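Local coordinates for putative ABC transporter, periplasmic binding protein, amino acid (Neisseria gonorrhoeae, PDB 2YLN), which probably binds L-cystine as the periplasmic solute receptor of an amino-acid ABC transporter, delivering it for import, at residues A68-H73 / L208-A213; Q104-M109 / A168-S173; S48-I53 / N248-A253; A133-S138 / I243-N248; V149-S154 / E200-D205. The protein carries 1 engineered substitution. All blocks are in the same frame, centred on the assembly; numbering follows the deposited sequence. Where two conformers were deposited one is given.

Contact 1. Residues A68-H73 / L208-A213. With CYS (cysteine), chain C.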
# COMPACT_ATOMS: atom_id res chain seq x y z
N ALA A 68 -1.16 -8.58 -3.59
CA ALA A 68 -2.60 -8.79 -3.71
C ALA A 68 -3.25 -8.40 -2.38
O ALA A 68 -2.70 -8.66 -1.32
CB ALA A 68 -2.93 -10.18 -4.10
N PRO A 69 -4.47 -7.82 -2.39
CA PRO A 69 -5.33 -7.53 -3.54
C PRO A 69 -5.20 -6.08 -4.03
O PRO A 69 -6.08 -5.58 -4.73
CB PRO A 69 -6.73 -7.81 -2.99
CG PRO A 69 -6.61 -7.28 -1.61
CD PRO A 69 -5.23 -7.67 -1.15
N PHE A 70 -4.11 -5.42 -3.67
CA PHE A 70 -3.91 -3.99 -3.94
C PHE A 70 -3.24 -3.73 -5.29
O PHE A 70 -3.57 -2.72 -5.95
CB PHE A 70 -3.08 -3.36 -2.80
CG PHE A 70 -3.77 -3.42 -1.49
CD1 PHE A 70 -4.94 -2.72 -1.21
CD2 PHE A 70 -3.29 -4.16 -0.40
CE1 PHE A 70 -5.54 -2.72 0.01
CE2 PHE A 70 -3.89 -4.14 0.85
CZ PHE A 70 -5.01 -3.39 1.07
N THR A 71 -2.22 -4.52 -5.65
CA THR A 71 -1.41 -4.23 -6.83
C THR A 71 -0.72 -5.56 -7.16
O THR A 71 0.21 -5.97 -6.45
CB THR A 71 -0.44 -3.09 -6.56
OG1 THR A 71 0.48 -3.04 -7.67
CG2 THR A 71 0.32 -3.16 -5.30
N TYR A 72 -1.25 -6.25 -8.17
CA TYR A 72 -0.79 -7.62 -8.44
C TYR A 72 -1.12 -8.00 -9.85
O TYR A 72 -1.85 -7.30 -10.52
CB TYR A 72 -1.47 -8.62 -7.42
CG TYR A 72 -2.95 -8.84 -7.60
CD1 TYR A 72 -3.85 -7.93 -7.09
CD2 TYR A 72 -3.40 -9.90 -8.30
CE1 TYR A 72 -5.21 -8.14 -7.25
CE2 TYR A 72 -4.76 -10.08 -8.52
CZ TYR A 72 -5.67 -9.18 -8.02
OH TYR A 72 -7.05 -9.35 -8.17
N HIS A 73 -0.59 -9.14 -10.31
CA HIS A 73 -0.95 -9.65 -11.60
C HIS A 73 -1.93 -10.77 -11.49
O HIS A 73 -1.75 -11.69 -10.70
CB HIS A 73 0.30 -10.14 -12.37
CG HIS A 73 1.20 -9.03 -12.79
ND1 HIS A 73 1.20 -8.46 -14.06
CD2 HIS A 73 2.04 -8.29 -12.07
CE1 HIS A 73 2.04 -7.45 -14.07
NE2 HIS A 73 2.62 -7.36 -12.89
N LEU A 208 4.01 -7.85 10.82
CA LEU A 208 2.96 -6.84 10.74
C LEU A 208 2.62 -6.59 9.30
O LEU A 208 3.51 -6.45 8.45
CB LEU A 208 3.47 -5.53 11.35
CG LEU A 208 3.63 -5.50 12.87
CD1 LEU A 208 4.50 -4.31 13.23
CD2 LEU A 208 2.23 -5.39 13.51
N ASN A 209 1.33 -6.50 8.95
CA ASN A 209 0.97 -6.07 7.62
C ASN A 209 -0.48 -5.61 7.67
O ASN A 209 -1.07 -5.44 8.72
CB ASN A 209 1.25 -7.15 6.59
CG ASN A 209 1.58 -6.61 5.23
OD1 ASN A 209 0.73 -6.05 4.50
ND2 ASN A 209 2.85 -6.74 4.84
N ASP A 210 -1.05 -5.34 6.51
CA ASP A 210 -2.38 -4.85 6.39
C ASP A 210 -3.43 -5.92 6.63
O ASP A 210 -3.33 -7.02 6.10
CB ASP A 210 -2.55 -4.29 4.94
CG ASP A 210 -3.97 -3.79 4.75
OD1 ASP A 210 -4.24 -2.65 5.21
OD2 ASP A 210 -4.78 -4.54 4.17
N GLU A 211 -4.50 -5.56 7.34
CA GLU A 211 -5.56 -6.51 7.63
C GLU A 211 -6.15 -7.16 6.40
O GLU A 211 -6.43 -8.36 6.35
CB GLU A 211 -6.67 -5.84 8.44
CG GLU A 211 -7.76 -6.81 8.83
CD GLU A 211 -9.11 -6.17 9.13
OE1 GLU A 211 -9.39 -5.05 8.64
OE2 GLU A 211 -9.89 -6.74 9.84
N LEU A 212 -6.48 -6.31 5.41
CA LEU A 212 -7.13 -6.83 4.20
C LEU A 212 -6.21 -7.69 3.36
O LEU A 212 -6.66 -8.69 2.77
CB LEU A 212 -7.70 -5.67 3.38
CG LEU A 212 -8.70 -4.79 4.16
CD1 LEU A 212 -9.07 -3.59 3.35
CD2 LEU A 212 -9.95 -5.56 4.53
N ALA A 213 -4.91 -7.31 3.28
CA ALA A 213 -3.97 -8.17 2.53
C ALA A 213 -3.81 -9.51 3.22
O ALA A 213 -3.72 -10.56 2.56
CB ALA A 213 -2.62 -7.48 2.38
N CYS C . 3.72 -5.02 0.07
CA CYS C . 4.93 -4.69 0.86
C CYS C . 4.89 -5.52 2.15
O CYS C . 3.93 -6.32 2.30
CB CYS C . 4.95 -3.22 1.19
SG CYS C . 3.54 -2.76 2.28
OXT CYS C . 5.82 -5.33 2.92
O HOH W 1 -2.21 -10.82 0.26
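A68 and A213 are linked through water 1, which donates to both backbone oxygens, while A68 O also lies 3.9 Å from A213 CB. The cis peptide bond before P69 turns the chain here, and P69 CD rests 3.9 Å from A213 CA at the first turn of helix 211-220. F70 points its ring at the other segment. With its CG anti to the carbonyl carbon (chi1 -63°), the ring presents its edge to D210: CZ lies 3.3 Å from OD2, in the ring plane, and the carboxylate is turned 76° against the ring. F70 CE2 packs 3.9 Å from A213 CB. D210 OD2 caps the helix, taking A213 N at 2.9 Å on its anti lone pair, and OD1 bonds S144. Nearby, N209 ND2 donates to the O of the chain C cysteine at 2.8 Å, its OD1 bonded to Y67 OH. The closed lobes thus meet without a direct polar bond between these segments: weakly polarised aromatic C-H groups face a carboxylate oxygen that caps a helix, and one water joins the carbonyls.

Contact 2. Residues Q104-M109 / A168-S173. With CYS (cysteine), chain B; CYS (cysteine), chain C.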
# COMPACT_ATOMS: atom_id res chain seq x y z
N GLN A 104 10.27 -2.63 -6.49
CA GLN A 104 10.42 -3.24 -5.18
C GLN A 104 10.01 -2.26 -4.11
O GLN A 104 10.39 -1.07 -4.15
CB GLN A 104 11.88 -3.66 -4.94
CG GLN A 104 12.38 -4.74 -5.84
CD GLN A 104 11.59 -6.03 -5.82
OE1 GLN A 104 11.01 -6.49 -6.87
NE2 GLN A 104 11.51 -6.62 -4.70
N TRP A 105 9.35 -2.74 -3.06
CA TRP A 105 8.90 -1.85 -2.02
C TRP A 105 10.01 -1.00 -1.45
O TRP A 105 9.88 0.20 -1.27
CB TRP A 105 8.13 -2.57 -0.85
CG TRP A 105 7.83 -1.50 0.13
CD1 TRP A 105 8.59 -1.12 1.20
CD2 TRP A 105 6.96 -0.39 -0.08
NE1 TRP A 105 8.23 0.09 1.68
CE2 TRP A 105 7.25 0.58 0.86
CE3 TRP A 105 5.97 -0.10 -1.05
CZ2 TRP A 105 6.67 1.80 0.86
CZ3 TRP A 105 5.37 1.12 -1.02
CH2 TRP A 105 5.74 2.06 -0.12
N ASP A 106 11.17 -1.61 -1.13
CA ASP A 106 12.21 -0.87 -0.48
C ASP A 106 12.89 0.13 -1.34
O ASP A 106 13.71 0.93 -0.86
CB ASP A 106 13.17 -1.82 0.25
CG ASP A 106 12.57 -2.44 1.54
OD1 ASP A 106 11.77 -1.78 2.18
OD2 ASP A 106 12.91 -3.52 1.89
N SER A 107 12.55 0.21 -2.61
CA SER A 107 12.97 1.21 -3.57
C SER A 107 11.89 2.27 -3.85
O SER A 107 12.13 3.19 -4.63
CB SER A 107 13.41 0.60 -4.89
OG SER A 107 14.53 -0.25 -4.71
N MET A 108 10.68 2.08 -3.31
CA MET A 108 9.53 2.85 -3.77
C MET A 108 9.61 4.33 -3.43
O MET A 108 9.51 5.18 -4.30
CB MET A 108 8.25 2.23 -3.23
CG MET A 108 7.01 2.81 -3.87
SD MET A 108 6.72 2.19 -5.58
CE MET A 108 6.22 0.49 -5.19
N MET A 109 9.72 4.64 -2.14
CA MET A 109 9.69 6.05 -1.74
C MET A 109 10.98 6.75 -2.10
O MET A 109 10.95 7.91 -2.50
CB MET A 109 9.32 6.19 -0.25
CG MET A 109 8.02 5.51 0.11
SD MET A 109 6.59 5.84 -0.99
CE MET A 109 6.32 7.56 -0.71
N ALA A 168 9.57 -10.80 10.05
CA ALA A 168 9.88 -10.68 8.62
C ALA A 168 9.14 -9.47 8.03
O ALA A 168 7.95 -9.40 8.18
CB ALA A 168 9.55 -11.91 7.92
N GLN A 169 9.87 -8.54 7.46
CA GLN A 169 9.28 -7.33 6.91
C GLN A 169 10.05 -6.79 5.74
O GLN A 169 11.28 -7.00 5.66
CB GLN A 169 9.27 -6.19 7.95
CG GLN A 169 8.66 -6.49 9.30
CD GLN A 169 7.14 -6.65 9.38
OE1 GLN A 169 6.67 -7.03 10.45
NE2 GLN A 169 6.40 -6.33 8.32
N SER A 170 9.40 -6.05 4.88
CA SER A 170 10.06 -5.09 4.07
C SER A 170 10.57 -3.96 4.97
O SER A 170 9.83 -3.43 5.80
CB SER A 170 9.17 -4.57 2.95
OG SER A 170 8.02 -3.91 3.47
N LEU A 171 11.86 -3.63 4.90
CA LEU A 171 12.49 -2.80 5.93
C LEU A 171 11.96 -1.39 6.03
O LEU A 171 11.94 -0.80 7.10
CB LEU A 171 13.95 -2.76 5.78
CG LEU A 171 14.66 -4.08 5.90
CD1 LEU A 171 16.18 -3.79 5.77
CD2 LEU A 171 14.24 -4.87 7.15
N THR A 172 11.60 -0.80 4.88
CA THR A 172 11.25 0.61 4.82
C THR A 172 9.76 0.83 4.83
O THR A 172 9.32 1.98 4.79
CB THR A 172 11.82 1.28 3.53
OG1 THR A 172 11.09 0.80 2.41
CG2 THR A 172 13.33 1.04 3.40
N SER A 173 8.96 -0.23 4.87
CA SER A 173 7.51 -0.04 4.97
C SER A 173 7.16 0.53 6.31
O SER A 173 7.91 0.41 7.28
CB SER A 173 6.77 -1.37 4.69
OG SER A 173 7.09 -2.31 5.66
N CYS B . 1.59 0.50 3.66
CA CYS B . 3.01 0.43 3.26
C CYS B . 3.75 1.72 3.62
O CYS B . 3.06 2.77 3.63
CB CYS B . 3.14 0.20 1.75
SG CYS B . 2.43 -1.35 1.19
OXT CYS B . 4.97 1.65 3.84
N CYS C . 3.72 -5.02 0.07
CA CYS C . 4.93 -4.69 0.86
C CYS C . 4.89 -5.52 2.15
O CYS C . 3.93 -6.32 2.30
CB CYS C . 4.95 -3.22 1.19
SG CYS C . 3.54 -2.76 2.28
OXT CYS C . 5.82 -5.33 2.92
O HOH W 2 10.04 2.71 0.06
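D106 grips the turn that begins at S170 with both carboxylate oxygens. OD1 accepts from T172 OG1 at 2.7 Å on its anti lone pair and, from above the carboxylate plane, from T172 N at 2.9 Å; OD2 takes L171 N on its syn side at 3.2 Å. Three donors from two successive residues therefore fix the rotation of the carboxylate. T172 OG1 sits between its backbone N and carbonyl carbon (chi1 71°), a torsion that turns it to D106. S170 to S173 form a type I turn. In the conformer given, S170 OG donates to OXT of the chain C cysteine at 2.7 Å. Water 2 donates to W105 O and T172 OG1 and accepts from M109 N. Further in, M108 CB and water 2 lie toward the rim of one face of the W105 ring; on the opposite side, chain B CB lies over the face toward its rim and chain C CB comes in obliquely, 3.5 Å from W105 CG. The two ligand sulfurs are 2.1 Å apart, SG to SG, as in cystine. This is the ligand cleft of a family 3 solute-binding protein in its closed form, an aromatic wall latched to a ligand-binding turn.

Contact 3. Residues S48-I53 / N248-A253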
# COMPACT_ATOMS: atom_id res chain seq x y z
N SER A 48 6.42 19.74 -15.93
CA SER A 48 5.97 19.47 -14.59
C SER A 48 4.74 18.55 -14.62
O SER A 48 4.05 18.39 -15.64
CB SER A 48 5.60 20.74 -13.86
OG SER A 48 4.44 21.30 -14.49
N LEU A 49 4.44 18.00 -13.46
CA LEU A 49 3.30 17.12 -13.38
C LEU A 49 2.02 17.86 -13.70
O LEU A 49 1.20 17.34 -14.41
CB LEU A 49 3.32 16.53 -11.96
CG LEU A 49 2.21 15.56 -11.66
CD1 LEU A 49 2.12 14.40 -12.64
CD2 LEU A 49 2.42 15.02 -10.24
N ILE A 50 1.85 19.07 -13.18
CA ILE A 50 0.60 19.80 -13.49
C ILE A 50 0.55 20.15 -14.94
O ILE A 50 -0.50 20.13 -15.52
CB ILE A 50 0.40 21.01 -12.57
CG1 ILE A 50 -0.96 21.66 -12.75
CG2 ILE A 50 1.49 22.10 -12.79
CD1 ILE A 50 -2.14 20.76 -12.47
N GLU A 51 1.68 20.52 -15.57
CA GLU A 51 1.66 20.77 -17.00
C GLU A 51 1.11 19.55 -17.72
O GLU A 51 0.34 19.65 -18.67
CB GLU A 51 3.06 21.13 -17.52
CG GLU A 51 3.15 21.41 -19.02
CD GLU A 51 4.53 21.60 -19.57
OE1 GLU A 51 5.49 21.77 -18.81
OE2 GLU A 51 4.67 21.56 -20.84
N ARG A 52 1.63 18.36 -17.38
CA ARG A 52 1.16 17.14 -18.06
C ARG A 52 -0.26 16.78 -17.73
O ARG A 52 -0.97 16.21 -18.60
CB ARG A 52 2.13 15.97 -17.77
CG ARG A 52 3.45 16.19 -18.56
CD ARG A 52 4.50 15.14 -18.27
NE ARG A 52 5.17 15.42 -16.96
CZ ARG A 52 5.18 14.63 -15.89
NH1 ARG A 52 4.49 13.53 -15.90
NH2 ARG A 52 5.88 14.95 -14.82
N ILE A 53 -0.73 17.08 -16.54
CA ILE A 53 -2.13 16.85 -16.26
C ILE A 53 -2.96 17.83 -17.11
O ILE A 53 -3.92 17.44 -17.70
CB ILE A 53 -2.45 16.93 -14.73
CG1 ILE A 53 -1.73 15.77 -14.00
CG2 ILE A 53 -3.97 17.03 -14.46
CD1 ILE A 53 -1.69 15.92 -12.45
N ASN A 248 3.97 20.23 -5.79
CA ASN A 248 3.04 19.85 -6.83
C ASN A 248 1.59 20.02 -6.37
O ASN A 248 0.72 19.19 -6.60
CB ASN A 248 3.28 18.37 -7.27
CG ASN A 248 4.61 18.19 -7.95
OD1 ASN A 248 4.77 18.61 -9.09
ND2 ASN A 248 5.50 17.53 -7.28
N ASP A 249 1.32 21.15 -5.71
CA ASP A 249 0.03 21.34 -5.05
C ASP A 249 -1.11 21.28 -6.03
O ASP A 249 -2.17 20.71 -5.74
CB ASP A 249 -0.01 22.71 -4.32
CG ASP A 249 0.79 22.72 -2.99
OD1 ASP A 249 1.43 21.68 -2.64
OD2 ASP A 249 0.74 23.75 -2.29
N GLU A 250 -0.98 21.92 -7.20
CA GLU A 250 -2.05 21.90 -8.15
C GLU A 250 -2.37 20.48 -8.67
O GLU A 250 -3.53 20.13 -8.85
CB GLU A 250 -1.78 22.83 -9.36
CG GLU A 250 -1.59 24.34 -8.99
CD GLU A 250 -1.07 25.07 -10.18
OE1 GLU A 250 -1.71 24.94 -11.24
OE2 GLU A 250 -0.06 25.75 -10.04
N ALA A 251 -1.33 19.69 -8.89
CA ALA A 251 -1.49 18.32 -9.30
C ALA A 251 -2.20 17.54 -8.22
O ALA A 251 -3.11 16.77 -8.53
CB ALA A 251 -0.15 17.68 -9.59
N VAL A 252 -1.87 17.73 -6.95
CA VAL A 252 -2.58 17.05 -5.86
C VAL A 252 -4.06 17.39 -5.91
O VAL A 252 -4.90 16.51 -5.71
CB VAL A 252 -1.95 17.42 -4.51
CG1 VAL A 252 -2.77 16.84 -3.37
CG2 VAL A 252 -0.49 16.87 -4.42
N ALA A 253 -4.37 18.67 -6.09
CA ALA A 253 -5.79 19.07 -6.15
C ALA A 253 -6.50 18.36 -7.27
O ALA A 253 -7.66 17.95 -7.10
CB ALA A 253 -5.90 20.61 -6.32
O HOH W 3 6.40 18.25 -11.27
O HOH W 4 3.38 20.10 -10.86
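A251 is the tight spot of this helix pair: its CB fits between L49 CD2 at 3.8 Å and I53 CD1 at 3.7 Å, and the small side chain lets the CA atoms of I50 and A251 approach to 4.9 Å. The short segments 49-53 and 249-253 run at 42° to each other with axes 8.7 Å apart. I50 extends this apolar seam outward. Its CG1, anti to the backbone N (chi1 -172°), lies 3.7 Å from E250 CB, and the two side chains cross at about a right angle, the glutamate lying exposed to solvent. The other end is looser and wet. N248 OD1 accepts from two waters, each 2.7 Å away; one takes L49 N and the other I50 N, so the first turn of helix 49-55 is joined to N248 through solvent, while N248 ND2 bonds N245 O. S48 OG caps E51 N at 3.1 Å. The N-terminal helix and the start of helix 249-264 thus pack together beside strand 238-245, L49 and V252 both touching V244.

Contact 4. Residues A133-S138 / I243-N248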
# COMPACT_ATOMS: atom_id res chain seq x y z
N ALA A 133 7.25 15.32 5.95
CA ALA A 133 8.07 16.46 5.59
C ALA A 133 8.39 16.50 4.10
O ALA A 133 8.85 17.55 3.59
CB ALA A 133 9.39 16.39 6.38
N THR A 134 8.26 15.37 3.40
CA THR A 134 8.78 15.23 2.07
C THR A 134 7.71 15.14 0.99
O THR A 134 7.93 15.63 -0.13
CB THR A 134 9.66 13.94 1.99
OG1 THR A 134 10.69 14.03 2.98
CG2 THR A 134 10.32 13.77 0.63
N PHE A 135 6.57 14.54 1.31
CA PHE A 135 5.56 14.20 0.33
C PHE A 135 4.21 14.80 0.67
O PHE A 135 3.95 15.13 1.83
CB PHE A 135 5.38 12.70 0.20
CG PHE A 135 6.67 11.95 -0.09
CD1 PHE A 135 7.35 12.15 -1.29
CD2 PHE A 135 7.18 11.05 0.81
CE1 PHE A 135 8.54 11.44 -1.58
CE2 PHE A 135 8.35 10.38 0.57
CZ PHE A 135 9.01 10.57 -0.62
N ASP A 136 3.36 14.95 -0.34
CA ASP A 136 1.96 15.23 -0.15
C ASP A 136 1.16 14.01 -0.61
O ASP A 136 1.59 13.19 -1.43
CB ASP A 136 1.52 16.42 -1.02
CG ASP A 136 2.04 17.74 -0.52
OD1 ASP A 136 2.19 17.88 0.71
OD2 ASP A 136 2.29 18.62 -1.33
N LYS A 137 -0.03 13.84 -0.02
CA LYS A 137 -0.95 12.75 -0.29
C LYS A 137 -2.29 13.34 -0.73
O LYS A 137 -2.80 14.29 -0.16
CB LYS A 137 -1.15 11.94 0.99
CG LYS A 137 -2.02 10.74 0.87
CD LYS A 137 -2.30 10.08 2.24
CE LYS A 137 -3.31 10.84 3.08
NZ LYS A 137 -3.60 10.18 4.39
N SER A 138 -2.85 12.76 -1.79
CA SER A 138 -4.22 13.11 -2.19
C SER A 138 -5.22 12.77 -1.10
O SER A 138 -4.95 12.04 -0.16
CB SER A 138 -4.57 12.30 -3.44
OG SER A 138 -4.78 10.92 -3.19
N ILE A 243 0.60 9.51 -3.74
CA ILE A 243 1.69 10.24 -3.10
C ILE A 243 2.55 10.91 -4.17
O ILE A 243 2.92 10.29 -5.15
CB ILE A 243 2.58 9.30 -2.27
CG1 ILE A 243 1.79 8.32 -1.39
CG2 ILE A 243 3.56 10.12 -1.45
CD1 ILE A 243 0.92 9.01 -0.34
N VAL A 244 2.81 12.19 -3.95
CA VAL A 244 3.73 12.93 -4.82
C VAL A 244 4.75 13.67 -4.00
O VAL A 244 4.65 13.84 -2.77
CB VAL A 244 2.99 13.94 -5.73
CG1 VAL A 244 2.03 13.27 -6.70
CG2 VAL A 244 2.22 14.97 -4.90
N ASN A 245 5.80 14.12 -4.68
CA ASN A 245 6.71 15.06 -4.07
C ASN A 245 5.99 16.33 -3.71
O ASN A 245 5.11 16.79 -4.47
CB ASN A 245 7.88 15.39 -5.01
CG ASN A 245 8.84 14.28 -5.11
OD1 ASN A 245 9.58 14.09 -4.16
ND2 ASN A 245 8.82 13.49 -6.17
N LYS A 246 6.39 16.99 -2.62
CA LYS A 246 5.99 18.41 -2.37
C LYS A 246 6.43 19.26 -3.56
O LYS A 246 7.34 18.91 -4.33
CB LYS A 246 6.54 18.88 -1.02
CG LYS A 246 5.84 18.17 0.14
CD LYS A 246 6.30 18.60 1.53
CE LYS A 246 5.42 17.96 2.61
NZ LYS A 246 4.08 18.68 2.73
N GLY A 247 5.74 20.38 -3.70
CA GLY A 247 5.94 21.27 -4.84
C GLY A 247 5.01 21.03 -6.01
O GLY A 247 5.20 21.59 -7.09
N ASN A 248 3.97 20.23 -5.79
CA ASN A 248 3.04 19.85 -6.83
C ASN A 248 1.59 20.02 -6.37
O ASN A 248 0.72 19.19 -6.60
CB ASN A 248 3.28 18.37 -7.27
CG ASN A 248 4.61 18.19 -7.95
OD1 ASN A 248 4.77 18.61 -9.09
ND2 ASN A 248 5.50 17.53 -7.28
O HOH W 5 2.97 16.47 4.04
O HOH W 6 2.80 18.47 -3.98
O HOH W 7 3.70 21.05 -1.70
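D136 holds K246 and the turn beyond it with both carboxylate oxygens. Its OD2 accepts from two waters: water 6, at 2.7 Å from OD2, also donates to N245 O and accepts from N248 N, and water 7 accepts from G247 N. OD1 forms a salt bridge to K246 NZ at 2.9 Å, on the syn side but 28° out of the carboxylate plane, in one of the two lysine conformers. K246 gets there by running past the carbonyls of A133 and T134 and bending at its last torsion (chi4 -78°); water 5 joins its NZ to F135 O. In the backbone, D136 and V244 form an antiparallel hydrogen-bonded pair, 3.0 Å in each direction between N and O, and K246 N donates to T134 O at 3.2 Å. I243 CD1 touches K137 CG at 3.6 Å, while I243 CG2 packs equally close to F135 CB. The charge of D136, which has the carboxylate of D249 close by, is probably offset by K246 on OD1 and the two waters on OD2.

Contact 5. Residues V149-S154 / E200-D205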
# COMPACT_ATOMS: atom_id res chain seq x y z
N VAL A 149 0.57 -11.08 12.58
CA VAL A 149 0.45 -12.50 12.24
C VAL A 149 1.56 -13.29 12.93
O VAL A 149 2.70 -12.85 12.95
CB VAL A 149 0.50 -12.70 10.75
CG1 VAL A 149 0.44 -14.16 10.39
CG2 VAL A 149 -0.68 -11.92 10.06
N ALA A 150 1.16 -14.43 13.49
CA ALA A 150 2.14 -15.36 14.07
C ALA A 150 1.72 -16.75 13.68
O ALA A 150 0.67 -16.99 13.10
CB ALA A 150 2.23 -15.20 15.61
N HIS A 151 2.55 -17.74 13.99
CA HIS A 151 2.21 -19.11 13.73
C HIS A 151 1.07 -19.55 14.65
O HIS A 151 0.98 -19.08 15.78
CB HIS A 151 3.43 -20.02 13.93
CG HIS A 151 3.30 -21.38 13.24
ND1 HIS A 151 2.56 -22.43 13.78
CD2 HIS A 151 3.73 -21.80 12.02
CE1 HIS A 151 2.61 -23.45 12.95
NE2 HIS A 151 3.30 -23.11 11.89
N ASN A 152 0.29 -20.51 14.19
CA ASN A 152 -0.69 -21.15 15.07
C ASN A 152 0.06 -21.70 16.30
O ASN A 152 1.23 -22.12 16.21
CB ASN A 152 -1.35 -22.32 14.39
CG ASN A 152 -2.34 -21.89 13.30
OD1 ASN A 152 -2.82 -20.75 13.27
ND2 ASN A 152 -2.71 -22.85 12.45
N ASP A 153 -0.58 -21.65 17.45
CA ASP A 153 0.01 -22.14 18.73
C ASP A 153 1.18 -21.27 19.23
O ASP A 153 1.85 -21.69 20.14
CB ASP A 153 0.40 -23.64 18.60
CG ASP A 153 -0.79 -24.47 18.18
OD1 ASP A 153 -1.77 -24.44 18.94
OD2 ASP A 153 -0.80 -25.09 17.08
N SER A 154 1.38 -20.08 18.71
CA SER A 154 2.40 -19.14 19.16
C SER A 154 1.99 -18.55 20.49
O SER A 154 0.78 -18.30 20.73
CB SER A 154 2.58 -18.04 18.13
OG SER A 154 3.54 -17.11 18.55
N GLU A 200 5.40 -19.62 8.14
CA GLU A 200 4.96 -20.97 7.90
C GLU A 200 6.04 -22.00 8.07
O GLU A 200 5.78 -23.14 8.54
CB GLU A 200 4.32 -21.11 6.49
CG GLU A 200 3.07 -20.32 6.30
CD GLU A 200 2.78 -19.79 4.94
OE1 GLU A 200 3.45 -20.13 3.97
OE2 GLU A 200 1.74 -19.02 4.88
N GLN A 201 7.24 -21.66 7.66
CA GLN A 201 8.39 -22.53 7.71
C GLN A 201 9.16 -22.45 9.03
O GLN A 201 10.18 -23.10 9.16
CB GLN A 201 9.29 -22.21 6.49
CG GLN A 201 8.69 -22.61 5.21
CD GLN A 201 9.50 -22.23 3.99
OE1 GLN A 201 10.38 -21.39 4.09
NE2 GLN A 201 9.21 -22.91 2.83
N LYS A 202 8.67 -21.65 9.95
CA LYS A 202 9.29 -21.44 11.28
C LYS A 202 10.70 -20.85 11.13
O LYS A 202 11.55 -20.99 12.00
CB LYS A 202 9.18 -22.71 12.15
CG LYS A 202 7.71 -23.20 12.31
CD LYS A 202 7.60 -24.48 13.18
CE LYS A 202 6.17 -24.94 13.34
NZ LYS A 202 6.05 -26.14 14.27
N ARG A 203 10.90 -20.03 10.10
CA ARG A 203 12.11 -19.26 9.85
C ARG A 203 11.99 -17.83 10.36
O ARG A 203 12.98 -17.11 10.39
CB ARG A 203 12.51 -19.31 8.37
CG ARG A 203 12.80 -20.76 7.88
CD ARG A 203 13.49 -20.78 6.58
NE ARG A 203 12.68 -20.36 5.55
CZ ARG A 203 13.08 -19.56 4.54
NH1 ARG A 203 14.14 -18.80 4.59
NH2 ARG A 203 12.25 -19.35 3.55
N ALA A 204 10.81 -17.37 10.64
CA ALA A 204 10.54 -16.15 11.39
C ALA A 204 9.33 -16.38 12.26
O ALA A 204 8.60 -17.37 12.02
CB ALA A 204 10.29 -15.00 10.45
N ASP A 205 9.03 -15.53 13.21
CA ASP A 205 7.90 -15.84 14.12
C ASP A 205 6.71 -14.90 13.96
O ASP A 205 5.63 -15.24 14.43
CB ASP A 205 8.38 -15.81 15.58
CG ASP A 205 9.35 -16.92 15.90
OD1 ASP A 205 9.22 -17.99 15.27
OD2 ASP A 205 10.15 -16.75 16.83
O HOH W 8 4.91 -17.49 15.68
O HOH W 9 3.59 -24.27 9.50
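H151 meets E200 and K202 in a largely water-mediated contact on the opposite side of the molecule from the N-terminal helix, where strand 142-151 runs out beside the loop between helix 192-200 and strand 206-210. The direct touch is a CH-pi contact: K202 CE lies over one face of the H151 ring, 4.0 Å from its centroid and 24° off the normal, nearest to NE2. H151 CG is anti to the backbone N (chi1 -161°), which swings the ring toward K202, and the lysine chain, fully extended beyond CG, crosses it obliquely. The ring is held from both nitrogens. H151 ND1 donates to N152 O at 2.8 Å, in the ring plane and on a carbonyl lone pair, and NE2 lies 2.7 Å from water 9, also in the ring plane, which donates to E200 O. A second water spans the backbones: water 8 accepts from H151 N at 2.9 Å and donates to D205 O at 2.7 Å. D205 O also comes 3.5 Å from A150 CA, a C-H...O contact. Beyond this point V149 shares a backbone bond with T207. H151 to S154 make a type II turn. The Schellman motif at K202, which ends helix 192-200, and its loop to strand 206-210 are thus laid against the end of strand 142-151, the antiparallel neighbour of 206-210 in the same lobe.

In the fold
From the N terminus, contact 3 closes the widest loop, bringing the first helix to helix 249-264, and all the other contacts lie within it. Contact 1 then joins 68-73 to 208-213 across the cleft; contacts 2 and 5 both fall inside that loop and cross each other, A168 packing on A204. Contact 4 runs from 133 to 248, so it crosses contacts 1 and 2 but encloses contact 5. Contacts 1 and 2 share the chain C cysteine and tie the two lobes together. Contacts 3 and 4 share N248 and consolidate one lobe; M109 packs on F135 and I243, connecting contacts 2 and 4. Contact 5 lies in the other lobe; contacts 1, 4 and 5 reach one sheet.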